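Local coordinates for aminoglycoside-O-phosphotransferase VIII (Streptomyces rimosus, PDB 4H05), which transfers a phosphate group from ATP to the 3'-hydroxyl of aminoglycoside antibiotics, a kinase reaction associated with antibiotic resistance, at residues A[71-76]-A[117-122]; A[101-104]-A[108-111]; A[110-115]-A[236-241]; A[194-199]-A[203-208]. All blocks are in the same frame, centred on the assembly; numbering follows the deposited sequence.

In the fold
Four contacts are arranged around helix 109-124. From the N terminus, contact 1 closes a loop of 40 residues, bringing the turn after helix 54-71 against this helix. Contact 2 falls within that loop and closes a short turn leading into the helix from strand 98-99. Contact 3 starts on the helix at Leu110 and Asp111, which it shares with contact 2, and spans 120 residues to the start of helix 240-251; its segments alternate with those of contact 1, so the two cross. Contact 4, a beta hairpin, lies within the span of contact 3. Its Leu208 is hydrogen-bonded through the backbone to Pro74 of contact 1, and its Cys203 packs against Asp111.

Contact 1. Residues A[71-76]-A[117-122]; sequences VGIPVP and AGLARS
With CG1 of Ile73 anti to its own carbonyl carbon (chi1 -60°), the side chain splits its two arms between two residues of helix 109-124. The longer arm ends at CD1 of Ile73, which rests against the helix backbone 3.8 Å from Ser122 O, and CB of Ser122 lies a little farther off. The shorter arm, CG2, is anti to the backbone N and faces the Leu119 side chain; Ile73 CG2 and Leu119 CD1 are 4.5 Å apart. In Leu119, CG stands anti to the backbone N (chi1 171°), and the branch reaching across is CD1. It also meets the ring of Pro74, with Pro74 CD 4.2 Å from Leu119 CD1.

The hydroxyl of Ser122 turns back into its own helix, where Ser122 OG donates to Gly118 O at 2.9 Å. Ser122 N bonds to the same carbonyl oxygen from the opposite face of its plane, so two donors grip this one acceptor. On the loop side, Gly72 ends helix 54-71 in a Schellman motif with positive phi, and Ile73 follows directly. Val205 and Leu208 of the hairpin strand lie beside these residues.

In this kinase-like fold the contact lies where the turn leaving helix 54-71 meets helix 109-124. Its buried area is small, and apart from the Ser122 carbonyl the groups that meet are hydrocarbon. No polar bond joins the two segments here, so the contact itself rests on van der Waals packing, while a backbone hydrogen bond between Pro74 and Leu208 ties the loop to the hairpin.

Contact 2. Residues A[101-104]-A[108-111]; sequences SARW and QRLD
Hydrogen bonding centres on the carbonyl oxygen of Trp104, which receives two N-H groups from the Arg109 guanidinium. The stronger bond runs from Arg109 NE to Trp104 O at 3.0 Å. It is bent, with an angle of 134° at the hydrogen, and the donor is tilted from the carbonyl plane. Arg109 NH2 adds a weak second bond to Trp104 O at 3.2 Å. The Arg109 chain is extended from CG to NE, and the guanidinium arrives at the carbonyl as a two-pronged donor, the oxygen lying 27° out of its plane.

These bonds close the turn that joins strand 98-99 to helix 109-124, in the lobe of the kinase-like fold that also carries the predicted proton acceptor Asp190 and the predicted magnesium ligands. Arg109 is the first helical residue, so the tie fastens the start of the helix to the chain that has just led up to it.

Van der Waals contacts flank the bonds. The end of the Gln108 side chain lies at the benzo edge of the Trp104 ring, with Gln108 CD 4.1 Å from Trp104 CE3. At its other end the indole is anchored through NE1, which bonds to Pro99 O, and Arg98 makes a cation-pi interaction with the ring.

Among the charged groups, the aliphatic part of Arg103 meets the edge of the other guanidinium, Arg103 CG being 3.5 Å from Arg109 NH2. The charged ends themselves stay apart, at 5.4 Å between Arg103 NH1 and Arg109 NH2. Trp237 touches both arginines.

Contact 3. Residues A[110-115]-A[236-241]; sequences LDVAVA and PWFGPE
Val112 meets Phe238 at the outer edge of the phenyl ring. The closest approach is 3.5 Å, between Val112 CG1 and Phe238 CZ, and Val112 CB lies in the plane of the ring beside Phe238 CE2. The two side chains cross at about a right angle. Next to this pair, the backbone N of Ala113 comes to 4.2 Å from Phe238 CE2. Toward the start of the helix, Leu110 bends its end across to the other segment, and its CD2 rests 3.9 Å from Glu241 O.

Val112 CG1 stands anti to the backbone N (chi1 176°), which turns that methyl to the ring.

The chain around the ring is strongly shaped: Pro236 follows a cis peptide bond, Trp237 is the centre of an inverse gamma turn, and Gly239 takes the N-cap position of helix 240-251. Phe238 thus occupies the short link between the turn and the helix. Leu230 of helix 220-230 touches the ring as well, while Trp104 and Ala100 lie against Val112.

The contact joins the N-terminal half of helix 109-124 to the loop leading into helix 240-251 and its first turn, in the helical lobe. Leu110 and Glu241 lie at its exposed margin. At its centre Val112 meets the Phe238 ring edge with no polar bond between the segments, so van der Waals fit is what this pair contributes.

Contact 4. Residues A[194-199]-A[203-208]; sequences DNVLLD and CEVTGL
A beta hairpin carrying a classic bulge joins strand 196-198 to strand 205-208, directly after Asn195, a predicted magnesium ligand. At the bulge both Thr206 and Gly207 face Leu197. Leu197 N donates to Gly207 O at 3.1 Å in a nearly straight bond, and Thr206 N donates back to Leu197 O from above that carbonyl's plane. Beyond the bulge, Asp199 N bonds to Glu204 O at 2.7 Å, and Cys203 N bonds to Asp199 O at the turn.

One face of the hairpin is apolar. Val196 and Leu208 lie side by side and point the same way, with Val196 CG2 3.8 Å from Leu208 CD2. Val205 lies obliquely across Val196 and Leu198: Val205 CG1 is 4.2 Å from Val196 CG1, and Val205 CG2 is 3.9 Å from Leu198 CD1. Helix 109-124 packs on this face through Leu116 and Ala115.

At the bulge, Thr206 sets its methyl against Asp199, Thr206 CG2 being 4.0 Å from Asp199 CB. Its OG1, held between the backbone N and the carbonyl carbon (chi1 46°), bonds outward to Pro96 O.

Asn195 ND2 bonds to Asp190 O, and its side chain lies close to Asp210, the other predicted magnesium ligand. Backbone bonds on both sides of the bulge, and a hydrocarbon face against helix 109-124, hold together the strands that flank the predicted metal site.

Contact 1. Residues A[71-76]-A[117-122]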
loop_
_atom_site.group_PDB
_atom_site.type_symbol
_atom_site.label_atom_id
_atom_site.label_comp_id
_atom_site.label_asym_id
_atom_site.label_seq_id
_atom_site.Cartn_x
_atom_site.Cartn_y
_atom_site.Cartn_z
ATOM N N VAL A 71 10.906 -2.487 -14.000
ATOM C CA VAL A 71 10.118 -3.519 -14.630
ATOM C C VAL A 71 8.806 -3.080 -15.291
ATOM O O VAL A 71 8.102 -3.911 -15.846
ATOM C CB VAL A 71 9.920 -4.725 -13.712
ATOM C CG1 VAL A 71 11.338 -5.246 -13.399
ATOM C CG2 VAL A 71 9.012 -4.353 -12.520
ATOM N N GLY A 72 8.528 -1.792 -15.279
ATOM C CA GLY A 72 7.447 -1.253 -16.073
ATOM C C GLY A 72 6.133 -0.976 -15.376
ATOM O O GLY A 72 5.164 -0.615 -16.062
ATOM N N ILE A 73 6.101 -1.027 -14.035
ATOM C CA ILE A 73 4.878 -0.608 -13.279
ATOM C C ILE A 73 4.960 0.880 -13.087
ATOM O O ILE A 73 6.022 1.371 -12.806
ATOM C CB ILE A 73 4.847 -1.287 -11.893
ATOM C CG1 ILE A 73 4.824 -2.806 -12.064
ATOM C CG2 ILE A 73 3.702 -0.763 -11.038
ATOM C CD1 ILE A 73 3.514 -3.357 -12.689
ATOM N N PRO A 74 3.840 1.618 -13.207
ATOM C CA PRO A 74 3.916 3.062 -13.047
ATOM C C PRO A 74 4.065 3.483 -11.602
ATOM O O PRO A 74 3.220 3.206 -10.821
ATOM C CB PRO A 74 2.609 3.543 -13.592
ATOM C CG PRO A 74 1.662 2.408 -13.399
ATOM C CD PRO A 74 2.478 1.145 -13.496
ATOM N N VAL A 75 5.154 4.137 -11.256
ATOM C CA VAL A 75 5.546 4.393 -9.883
ATOM C C VAL A 75 6.314 5.709 -10.006
ATOM O O VAL A 75 6.973 5.944 -10.980
ATOM C CB VAL A 75 6.367 3.144 -9.490
ATOM C CG1 VAL A 75 7.849 3.280 -9.714
ATOM C CG2 VAL A 75 5.970 2.573 -8.169
ATOM N N PRO A 76 6.232 6.619 -9.027
ATOM C CA PRO A 76 7.031 7.805 -9.363
ATOM C C PRO A 76 8.549 7.587 -9.155
ATOM O O PRO A 76 8.946 6.781 -8.365
ATOM C CB PRO A 76 6.582 8.799 -8.317
ATOM C CG PRO A 76 6.359 7.910 -7.102
ATOM C CD PRO A 76 5.745 6.640 -7.636
ATOM N N ALA A 117 -8.211 -3.102 -11.196
ATOM C CA ALA A 117 -8.014 -4.468 -11.623
ATOM C C ALA A 117 -6.883 -4.608 -12.645
ATOM O O ALA A 117 -6.106 -5.576 -12.604
ATOM C CB ALA A 117 -9.328 -5.012 -12.191
ATOM N N GLY A 118 -6.801 -3.667 -13.582
ATOM C CA GLY A 118 -5.775 -3.700 -14.623
ATOM C C GLY A 118 -4.382 -3.539 -14.058
ATOM O O GLY A 118 -3.402 -4.096 -14.528
ATOM N N LEU A 119 -4.296 -2.755 -13.006
ATOM C CA LEU A 119 -3.019 -2.500 -12.367
ATOM C C LEU A 119 -2.630 -3.746 -11.574
ATOM O O LEU A 119 -1.480 -4.170 -11.617
ATOM C CB LEU A 119 -3.137 -1.263 -11.457
ATOM C CG LEU A 119 -1.885 -1.091 -10.601
ATOM C CD1 LEU A 119 -0.734 -0.707 -11.521
ATOM C CD2 LEU A 119 -2.102 -0.068 -9.517
ATOM N N ALA A 120 -3.609 -4.321 -10.881
ATOM C CA ALA A 120 -3.468 -5.645 -10.192
ATOM C C ALA A 120 -2.938 -6.748 -11.138
ATOM O O ALA A 120 -1.999 -7.454 -10.821
ATOM C CB ALA A 120 -4.787 -6.039 -9.500
ATOM N N ARG A 121 -3.419 -6.740 -12.362
ATOM C CA ARG A 121 -3.109 -7.729 -13.376
ATOM C C ARG A 121 -1.690 -7.529 -13.937
ATOM O O ARG A 121 -0.958 -8.463 -14.215
ATOM C CB ARG A 121 -4.292 -7.604 -14.335
ATOM C CG ARG A 121 -4.422 -8.116 -15.773
ATOM C CD ARG A 121 -5.959 -8.209 -16.050
ATOM N NE ARG A 121 -6.532 -7.769 -17.326
ATOM C CZ ARG A 121 -6.184 -8.224 -18.534
ATOM N NH1 ARG A 121 -5.168 -9.064 -18.713
ATOM N NH2 ARG A 121 -6.820 -7.771 -19.581
ATOM N N SER A 122 -1.250 -6.293 -13.996
ATOM C CA SER A 122 0.020 -6.012 -14.520
ATOM C C SER A 122 1.078 -6.323 -13.467
ATOM O O SER A 122 2.171 -6.782 -13.764
ATOM C CB SER A 122 0.067 -4.512 -14.901
ATOM O OG SER A 122 -0.872 -4.181 -15.916
#

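Contact 2. Residues A[101-104]-A[108-111]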
loop_
_atom_site.group_PDB
_atom_site.type_symbol
_atom_site.label_atom_id
_atom_site.label_comp_id
_atom_site.label_asym_id
_atom_site.label_seq_id
_atom_site.Cartn_x
_atom_site.Cartn_y
_atom_site.Cartn_z
ATOM N N SER A 101 -9.163 6.450 -3.929
ATOM C CA SER A 101 -9.619 7.076 -2.698
ATOM C C SER A 101 -10.549 8.321 -2.746
ATOM O O SER A 101 -11.336 8.563 -1.832
ATOM C CB SER A 101 -8.311 7.652 -2.125
ATOM O OG SER A 101 -8.234 7.437 -0.756
ATOM N N ALA A 102 -10.354 9.202 -3.712
ATOM C CA ALA A 102 -11.141 10.434 -3.750
ATOM C C ALA A 102 -12.566 10.042 -4.135
ATOM O O ALA A 102 -12.813 8.899 -4.533
ATOM C CB ALA A 102 -10.574 11.436 -4.742
ATOM N N ARG A 103 -13.502 10.981 -3.972
ATOM C CA ARG A 103 -14.870 10.788 -4.452
ATOM C C ARG A 103 -14.837 11.097 -5.958
ATOM O O ARG A 103 -14.653 12.223 -6.370
ATOM C CB ARG A 103 -15.860 11.707 -3.702
ATOM C CG ARG A 103 -17.340 11.499 -4.095
ATOM C CD ARG A 103 -18.398 12.330 -3.313
ATOM N NE ARG A 103 -18.065 13.739 -3.049
ATOM C CZ ARG A 103 -17.847 14.675 -3.982
ATOM N NH1 ARG A 103 -17.880 14.386 -5.279
ATOM N NH2 ARG A 103 -17.559 15.922 -3.615
ATOM N N TRP A 104 -14.997 10.085 -6.774
ATOM C CA TRP A 104 -14.920 10.246 -8.182
ATOM C C TRP A 104 -16.313 10.534 -8.742
ATOM O O TRP A 104 -17.319 10.049 -8.182
ATOM C CB TRP A 104 -14.339 8.966 -8.799
ATOM C CG TRP A 104 -12.841 8.896 -8.810
ATOM C CD1 TRP A 104 -12.010 8.569 -7.735
ATOM C CD2 TRP A 104 -11.928 9.178 -9.924
ATOM N NE1 TRP A 104 -10.706 8.679 -8.076
ATOM C CE2 TRP A 104 -10.580 9.028 -9.387
ATOM C CE3 TRP A 104 -12.088 9.534 -11.263
ATOM C CZ2 TRP A 104 -9.446 9.201 -10.177
ATOM C CZ3 TRP A 104 -10.959 9.697 -12.055
ATOM C CH2 TRP A 104 -9.653 9.546 -11.522
ATOM N N GLN A 108 -17.687 7.622 -13.396
ATOM C CA GLN A 108 -16.307 7.155 -13.601
ATOM C C GLN A 108 -15.947 6.025 -12.606
ATOM O O GLN A 108 -15.008 5.270 -12.816
ATOM C CB GLN A 108 -15.329 8.350 -13.546
ATOM C CG GLN A 108 -15.195 9.135 -14.838
ATOM C CD GLN A 108 -14.091 10.198 -14.760
ATOM O OE1 GLN A 108 -13.292 10.351 -15.674
ATOM N NE2 GLN A 108 -14.051 10.929 -13.672
ATOM N N ARG A 109 -16.762 5.857 -11.571
ATOM C CA ARG A 109 -16.501 4.861 -10.552
ATOM C C ARG A 109 -16.218 3.451 -11.063
ATOM O O ARG A 109 -15.259 2.848 -10.614
ATOM C CB ARG A 109 -17.624 4.858 -9.532
ATOM C CG ARG A 109 -17.647 6.203 -8.860
ATOM C CD ARG A 109 -18.816 6.350 -7.928
ATOM N NE ARG A 109 -18.684 7.610 -7.236
ATOM C CZ ARG A 109 -19.627 8.120 -6.465
ATOM N NH1 ARG A 109 -20.764 7.473 -6.268
ATOM N NH2 ARG A 109 -19.431 9.280 -5.894
ATOM N N LEU A 110 -16.990 2.959 -12.023
ATOM C CA LEU A 110 -16.720 1.642 -12.608
ATOM C C LEU A 110 -15.399 1.637 -13.311
ATOM O O LEU A 110 -14.644 0.692 -13.187
ATOM C CB LEU A 110 -17.837 1.212 -13.575
ATOM C CG LEU A 110 -19.082 0.623 -12.879
ATOM C CD1 LEU A 110 -20.361 1.218 -13.429
ATOM C CD2 LEU A 110 -19.138 -0.884 -13.009
ATOM N N ASP A 111 -15.102 2.688 -14.069
ATOM C CA ASP A 111 -13.810 2.762 -14.718
ATOM C C ASP A 111 -12.579 2.694 -13.756
ATOM O O ASP A 111 -11.528 2.206 -14.134
ATOM C CB ASP A 111 -13.712 4.055 -15.545
ATOM C CG ASP A 111 -14.727 4.088 -16.690
ATOM O OD1 ASP A 111 -15.013 3.012 -17.267
ATOM O OD2 ASP A 111 -15.242 5.190 -16.983
#

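Contact 3. Residues A[110-115]-A[236-241]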
loop_
_atom_site.group_PDB
_atom_site.type_symbol
_atom_site.label_atom_id
_atom_site.label_comp_id
_atom_site.label_asym_id
_atom_site.label_seq_id
_atom_site.Cartn_x
_atom_site.Cartn_y
_atom_site.Cartn_z
ATOM N N LEU A 110 -16.990 2.959 -12.023
ATOM C CA LEU A 110 -16.720 1.642 -12.608
ATOM C C LEU A 110 -15.399 1.637 -13.311
ATOM O O LEU A 110 -14.644 0.692 -13.187
ATOM C CB LEU A 110 -17.837 1.212 -13.575
ATOM C CG LEU A 110 -19.082 0.623 -12.879
ATOM C CD1 LEU A 110 -20.361 1.218 -13.429
ATOM C CD2 LEU A 110 -19.138 -0.884 -13.009
ATOM N N ASP A 111 -15.102 2.688 -14.069
ATOM C CA ASP A 111 -13.810 2.762 -14.718
ATOM C C ASP A 111 -12.579 2.694 -13.756
ATOM O O ASP A 111 -11.528 2.206 -14.134
ATOM C CB ASP A 111 -13.712 4.055 -15.545
ATOM C CG ASP A 111 -14.727 4.088 -16.690
ATOM O OD1 ASP A 111 -15.013 3.012 -17.267
ATOM O OD2 ASP A 111 -15.242 5.190 -16.983
ATOM N N VAL A 112 -12.689 3.320 -12.596
ATOM C CA VAL A 112 -11.617 3.295 -11.561
ATOM C C VAL A 112 -11.439 1.870 -11.075
ATOM O O VAL A 112 -10.312 1.312 -11.078
ATOM C CB VAL A 112 -11.929 4.270 -10.422
ATOM C CG1 VAL A 112 -10.859 4.158 -9.338
ATOM C CG2 VAL A 112 -11.976 5.694 -10.984
ATOM N N ALA A 113 -12.572 1.247 -10.804
ATOM C CA ALA A 113 -12.632 -0.162 -10.437
ATOM C C ALA A 113 -11.898 -1.021 -11.417
ATOM O O ALA A 113 -11.112 -1.863 -11.005
ATOM C CB ALA A 113 -14.077 -0.618 -10.304
ATOM N N VAL A 114 -12.141 -0.798 -12.721
ATOM C CA VAL A 114 -11.519 -1.563 -13.786
ATOM C C VAL A 114 -10.054 -1.269 -13.911
ATOM O O VAL A 114 -9.265 -2.198 -14.146
ATOM C CB VAL A 114 -12.252 -1.329 -15.177
ATOM C CG1 VAL A 114 -11.493 -1.975 -16.304
ATOM C CG2 VAL A 114 -13.699 -1.933 -15.142
ATOM N N ALA A 115 -9.687 0.008 -13.779
ATOM C CA ALA A 115 -8.272 0.411 -13.874
ATOM C C ALA A 115 -7.520 -0.236 -12.697
ATOM O O ALA A 115 -6.411 -0.756 -12.861
ATOM C CB ALA A 115 -8.124 1.944 -13.888
ATOM N N PRO A 236 -14.225 4.740 0.695
ATOM C CA PRO A 236 -14.305 5.101 -0.714
ATOM C C PRO A 236 -15.661 4.853 -1.438
ATOM O O PRO A 236 -16.572 4.127 -1.001
ATOM C CB PRO A 236 -13.178 4.242 -1.325
ATOM C CG PRO A 236 -13.272 2.981 -0.546
ATOM C CD PRO A 236 -13.543 3.444 0.870
ATOM N N TRP A 237 -15.765 5.470 -2.591
ATOM C CA TRP A 237 -17.023 5.573 -3.278
ATOM C C TRP A 237 -17.108 4.561 -4.365
ATOM O O TRP A 237 -17.006 4.857 -5.568
ATOM C CB TRP A 237 -17.152 6.997 -3.784
ATOM C CG TRP A 237 -17.464 7.954 -2.709
ATOM C CD1 TRP A 237 -18.738 8.350 -2.286
ATOM C CD2 TRP A 237 -16.515 8.705 -1.864
ATOM N NE1 TRP A 237 -18.646 9.274 -1.291
ATOM C CE2 TRP A 237 -17.339 9.528 -0.970
ATOM C CE3 TRP A 237 -15.147 8.743 -1.737
ATOM C CZ2 TRP A 237 -16.777 10.358 0.002
ATOM C CZ3 TRP A 237 -14.582 9.565 -0.742
ATOM C CH2 TRP A 237 -15.375 10.385 0.087
ATOM N N PHE A 238 -17.287 3.330 -3.937
ATOM C CA PHE A 238 -17.315 2.203 -4.837
ATOM C C PHE A 238 -18.628 1.446 -4.598
ATOM O O PHE A 238 -19.672 2.061 -4.540
ATOM C CB PHE A 238 -16.012 1.383 -4.661
ATOM C CG PHE A 238 -14.774 2.078 -5.244
ATOM C CD1 PHE A 238 -13.705 2.439 -4.452
ATOM C CD2 PHE A 238 -14.702 2.363 -6.623
ATOM C CE1 PHE A 238 -12.606 3.096 -4.986
ATOM C CE2 PHE A 238 -13.599 3.009 -7.171
ATOM C CZ PHE A 238 -12.541 3.348 -6.364
ATOM N N GLY A 239 -18.584 0.131 -4.513
ATOM C CA GLY A 239 -19.695 -0.642 -3.966
ATOM C C GLY A 239 -19.772 -1.957 -4.688
ATOM O O GLY A 239 -18.784 -2.377 -5.362
ATOM N N PRO A 240 -20.930 -2.638 -4.567
ATOM C CA PRO A 240 -21.009 -4.020 -5.018
ATOM C C PRO A 240 -20.753 -4.177 -6.528
ATOM O O PRO A 240 -20.206 -5.179 -6.997
ATOM C CB PRO A 240 -22.462 -4.443 -4.625
ATOM C CG PRO A 240 -23.190 -3.183 -4.257
ATOM C CD PRO A 240 -22.140 -2.199 -3.825
ATOM N N GLU A 241 -21.158 -3.177 -7.287
ATOM C CA GLU A 241 -21.001 -3.245 -8.741
ATOM C C GLU A 241 -19.562 -3.011 -9.193
ATOM O O GLU A 241 -19.096 -3.578 -10.156
ATOM C CB GLU A 241 -21.883 -2.184 -9.389
ATOM C CG GLU A 241 -23.370 -2.472 -9.335
ATOM C CD GLU A 241 -24.119 -1.470 -10.203
ATOM O OE1 GLU A 241 -24.641 -0.468 -9.655
ATOM O OE2 GLU A 241 -24.096 -1.661 -11.441
#

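Contact 4. Residues A[194-199]-A[203-208]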
loop_
_atom_site.group_PDB
_atom_site.type_symbol
_atom_site.label_atom_id
_atom_site.label_comp_id
_atom_site.label_asym_id
_atom_site.label_seq_id
_atom_site.Cartn_x
_atom_site.Cartn_y
_atom_site.Cartn_z
ATOM N N ASP A 194 -6.361 4.249 -1.877
ATOM C CA ASP A 194 -5.475 5.248 -1.407
ATOM C C ASP A 194 -4.124 5.254 -2.043
ATOM O O ASP A 194 -3.606 6.264 -2.241
ATOM C CB ASP A 194 -5.338 5.141 0.131
ATOM C CG ASP A 194 -6.141 6.197 0.813
ATOM O OD1 ASP A 194 -6.031 7.349 0.342
ATOM O OD2 ASP A 194 -6.932 5.899 1.731
ATOM N N ASN A 195 -3.575 4.116 -2.397
ATOM C CA ASN A 195 -2.229 4.016 -2.914
ATOM C C ASN A 195 -2.123 3.941 -4.426
ATOM O O ASN A 195 -1.050 3.568 -5.011
ATOM C CB ASN A 195 -1.713 2.741 -2.243
ATOM C CG ASN A 195 -1.508 2.971 -0.796
ATOM O OD1 ASN A 195 -1.246 4.121 -0.467
ATOM N ND2 ASN A 195 -1.602 1.935 0.069
ATOM N N VAL A 196 -3.247 4.237 -5.089
ATOM C CA VAL A 196 -3.315 4.244 -6.566
ATOM C C VAL A 196 -3.901 5.573 -7.042
ATOM O O VAL A 196 -4.980 6.032 -6.600
ATOM C CB VAL A 196 -4.183 3.114 -7.104
ATOM C CG1 VAL A 196 -4.122 3.050 -8.624
ATOM C CG2 VAL A 196 -3.755 1.783 -6.517
ATOM N N LEU A 197 -3.137 6.227 -7.885
ATOM C CA LEU A 197 -3.547 7.497 -8.390
ATOM C C LEU A 197 -3.817 7.310 -9.877
ATOM O O LEU A 197 -3.258 6.419 -10.527
ATOM C CB LEU A 197 -2.448 8.527 -8.163
ATOM C CG LEU A 197 -2.393 9.189 -6.769
ATOM C CD1 LEU A 197 -1.202 8.631 -6.086
ATOM C CD2 LEU A 197 -2.239 10.686 -6.736
ATOM N N LEU A 198 -4.699 8.127 -10.393
ATOM C CA LEU A 198 -5.089 7.995 -11.737
ATOM C C LEU A 198 -5.440 9.323 -12.442
ATOM O O LEU A 198 -5.728 10.369 -11.833
ATOM C CB LEU A 198 -6.235 6.984 -11.868
ATOM C CG LEU A 198 -6.992 6.051 -10.953
ATOM C CD1 LEU A 198 -7.113 4.671 -11.596
ATOM C CD2 LEU A 198 -6.602 6.061 -9.472
ATOM N N ASP A 199 -5.397 9.289 -13.753
ATOM C CA ASP A 199 -5.600 10.543 -14.502
ATOM C C ASP A 199 -7.099 10.910 -14.341
ATOM O O ASP A 199 -7.939 10.039 -14.528
ATOM C CB ASP A 199 -5.202 10.277 -15.961
ATOM C CG ASP A 199 -5.514 11.439 -16.878
ATOM O OD1 ASP A 199 -4.583 12.115 -17.267
ATOM O OD2 ASP A 199 -6.681 11.679 -17.141
ATOM N N CYS A 203 -8.991 7.951 -16.375
ATOM C CA CYS A 203 -8.782 6.845 -15.396
ATOM C C CYS A 203 -7.539 5.950 -15.700
ATOM O O CYS A 203 -7.440 4.829 -15.174
ATOM C CB CYS A 203 -10.061 5.978 -15.252
ATOM S SG CYS A 203 -11.503 6.962 -14.763
ATOM N N GLU A 204 -6.571 6.411 -16.526
ATOM C CA GLU A 204 -5.373 5.623 -16.623
ATOM C C GLU A 204 -4.750 5.710 -15.243
ATOM O O GLU A 204 -4.784 6.755 -14.624
ATOM C CB GLU A 204 -4.393 6.165 -17.622
ATOM C CG GLU A 204 -3.136 5.327 -17.860
ATOM C CD GLU A 204 -2.386 5.807 -19.105
ATOM O OE1 GLU A 204 -2.816 6.739 -19.802
ATOM O OE2 GLU A 204 -1.345 5.266 -19.428
ATOM N N VAL A 205 -4.168 4.614 -14.779
ATOM C CA VAL A 205 -3.373 4.673 -13.601
ATOM C C VAL A 205 -2.095 5.487 -13.867
ATOM O O VAL A 205 -1.396 5.187 -14.781
ATOM C CB VAL A 205 -2.939 3.277 -13.215
ATOM C CG1 VAL A 205 -1.852 3.371 -12.113
ATOM C CG2 VAL A 205 -4.163 2.466 -12.786
ATOM N N THR A 206 -1.799 6.491 -13.049
ATOM C CA THR A 206 -0.612 7.304 -13.237
ATOM C C THR A 206 0.488 6.908 -12.286
ATOM O O THR A 206 1.608 7.187 -12.581
ATOM C CB THR A 206 -0.904 8.779 -13.035
ATOM O OG1 THR A 206 -1.675 8.927 -11.849
ATOM C CG2 THR A 206 -1.701 9.381 -14.279
ATOM N N GLY A 207 0.210 6.263 -11.154
ATOM C CA GLY A 207 1.310 5.933 -10.231
ATOM C C GLY A 207 0.819 5.049 -9.096
ATOM O O GLY A 207 -0.319 5.154 -8.646
ATOM N N LEU A 208 1.666 4.162 -8.608
ATOM C CA LEU A 208 1.381 3.483 -7.357
ATOM C C LEU A 208 2.252 4.016 -6.322
ATOM O O LEU A 208 3.489 4.121 -6.576
ATOM C CB LEU A 208 1.811 2.086 -7.379
ATOM C CG LEU A 208 1.186 1.101 -8.206
ATOM C CD1 LEU A 208 1.625 -0.285 -7.662
ATOM C CD2 LEU A 208 -0.262 1.451 -7.951
#